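Local coordinates for protein bacterioferritin (Mycobacterium tuberculosis, PDB 3UOI) that probably oxidises ferrous iron with dioxygen at a ferroxidase centre and stores the ferric product as mineral inside a hollow 24-subunit, heme-binding shell, at residues L10-E15 against V120-I125. Numbering follows the deposited sequence.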
# COMPACT_ATOMS: atom_id res chain seq x y z
N LEU A 10 18.43 53.49 -14.48
CA LEU A 10 18.62 53.26 -13.08
C LEU A 10 17.79 54.19 -12.22
O LEU A 10 17.17 53.77 -11.31
CB LEU A 10 20.09 53.30 -12.73
CG LEU A 10 20.92 52.06 -13.06
CD1 LEU A 10 22.37 52.27 -12.78
CD2 LEU A 10 20.41 50.80 -12.35
N ARG A 11 17.71 55.45 -12.56
CA ARG A 11 16.85 56.32 -11.81
C ARG A 11 15.42 55.79 -11.89
O ARG A 11 14.68 55.87 -10.96
CB ARG A 11 16.86 57.73 -12.38
CG ARG A 11 16.52 58.80 -11.42
CD ARG A 11 17.14 60.12 -11.77
NE ARG A 11 16.78 60.45 -13.12
CZ ARG A 11 17.58 60.36 -14.17
NH1 ARG A 11 18.84 59.98 -14.05
NH2 ARG A 11 17.08 60.66 -15.35
N LEU A 12 15.05 55.32 -13.05
CA LEU A 12 13.70 54.88 -13.29
C LEU A 12 13.38 53.69 -12.40
O LEU A 12 12.33 53.61 -11.83
CB LEU A 12 13.52 54.56 -14.76
CG LEU A 12 12.33 53.73 -15.13
CD1 LEU A 12 11.15 54.53 -15.03
CD2 LEU A 12 12.50 53.26 -16.46
N LEU A 13 14.33 52.79 -12.33
CA LEU A 13 14.25 51.60 -11.57
C LEU A 13 14.15 51.93 -10.11
O LEU A 13 13.30 51.43 -9.46
CB LEU A 13 15.44 50.69 -11.88
CG LEU A 13 15.40 49.90 -13.20
CD1 LEU A 13 16.62 49.07 -13.52
CD2 LEU A 13 14.19 49.07 -13.28
N ASN A 14 14.99 52.81 -9.64
CA ASN A 14 14.98 53.22 -8.24
C ASN A 14 13.70 53.94 -7.85
O ASN A 14 13.26 53.85 -6.77
CB ASN A 14 16.21 53.99 -7.83
CG ASN A 14 17.25 53.12 -7.28
OD1 ASN A 14 17.04 52.45 -6.30
ND2 ASN A 14 18.39 53.13 -7.87
N GLU A 15 13.17 54.66 -8.81
CA GLU A 15 11.94 55.35 -8.62
C GLU A 15 10.82 54.35 -8.39
O GLU A 15 10.01 54.53 -7.57
CB GLU A 15 11.60 56.16 -9.86
CG GLU A 15 11.97 57.58 -9.80
CD GLU A 15 11.48 58.32 -10.99
OE1 GLU A 15 12.32 58.74 -11.77
OE2 GLU A 15 10.27 58.46 -11.14
N VAL A 120 11.42 44.75 -19.99
CA VAL A 120 10.62 43.56 -19.82
C VAL A 120 10.14 43.38 -18.39
O VAL A 120 9.00 43.15 -18.14
CB VAL A 120 11.25 42.28 -20.42
CG1 VAL A 120 10.46 41.07 -20.06
CG2 VAL A 120 11.27 42.39 -21.89
N LEU A 121 11.00 43.63 -17.46
CA LEU A 121 10.58 43.61 -16.11
C LEU A 121 9.47 44.66 -15.83
O LEU A 121 8.53 44.40 -15.17
CB LEU A 121 11.78 43.84 -15.22
CG LEU A 121 11.52 44.16 -13.77
CD1 LEU A 121 10.82 43.06 -13.12
CD2 LEU A 121 12.74 44.47 -13.08
N LEU A 122 9.62 45.85 -16.37
CA LEU A 122 8.67 46.90 -16.15
C LEU A 122 7.37 46.56 -16.82
O LEU A 122 6.33 46.90 -16.35
CB LEU A 122 9.26 48.22 -16.54
CG LEU A 122 10.53 48.52 -15.76
CD1 LEU A 122 11.21 49.74 -16.18
CD2 LEU A 122 10.30 48.56 -14.30
N GLU A 123 7.47 45.86 -17.92
CA GLU A 123 6.34 45.43 -18.70
C GLU A 123 5.44 44.48 -17.89
O GLU A 123 4.23 44.60 -17.87
CB GLU A 123 6.78 44.78 -20.00
CG GLU A 123 6.85 45.72 -21.17
CD GLU A 123 7.37 45.10 -22.43
OE1 GLU A 123 7.39 43.89 -22.55
OE2 GLU A 123 7.80 45.85 -23.29
N LYS A 124 6.08 43.57 -17.19
CA LYS A 124 5.38 42.66 -16.29
C LYS A 124 4.68 43.36 -15.15
O LYS A 124 3.56 43.09 -14.88
CB LYS A 124 6.32 41.55 -15.83
CG LYS A 124 6.78 40.78 -16.97
CD LYS A 124 7.77 39.74 -16.74
CE LYS A 124 7.68 38.77 -17.88
NZ LYS A 124 8.92 38.08 -18.26
N ILE A 125 5.35 44.31 -14.55
CA ILE A 125 4.80 45.08 -13.45
C ILE A 125 3.54 45.85 -13.81
O ILE A 125 2.58 45.91 -13.08
CB ILE A 125 5.83 46.02 -12.89
CG1 ILE A 125 6.98 45.24 -12.27
CG2 ILE A 125 5.21 47.01 -11.96
CD1 ILE A 125 7.96 45.99 -11.70
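Leu122 pushes its forked end against two leucines of the facing helix, giving one methyl to each. Its CD1 meets CD2 of Leu12 at 3.8 Å, the closest approach here, and the two side chains reach for each other tip to tip. The other branch, CD2, lies 4.1 Å from CD2 of Leu13, and that pair crosses at a slant rather than end on. The bond from CA to CB of Leu122 points at helix 7-36. Leu12 and Leu13 leave their helix more obliquely, and only their ends bend in. They do it with different first torsions: CG of Leu12 is anti to the backbone N (chi1 163°), whereas CG of Leu13 sits beside it (chi1 -77°). No hydrogen bond links the segments. The three side chains are buried, the joint is purely van der Waals, and it is modest in extent, burying 128 Å² in all. The closest CA atoms across the contact, those of Leu13 and Leu122, are 8.6 Å apart, and the side chains span that gap by their ends. This is interior packing of the ferritin-like four-helix bundle, and the side chain of Leu122 lies about 7 Å from that of Glu20, a predicted iron ligand of the ferroxidase centre. Helices 7-36 and 116-146, whose segments run parallel, meet here between the other two long helices: Leu12 also rests on Met109 and Cys110 of helix 85-112, while Leu13 packs on Ile64 of helix 40-66.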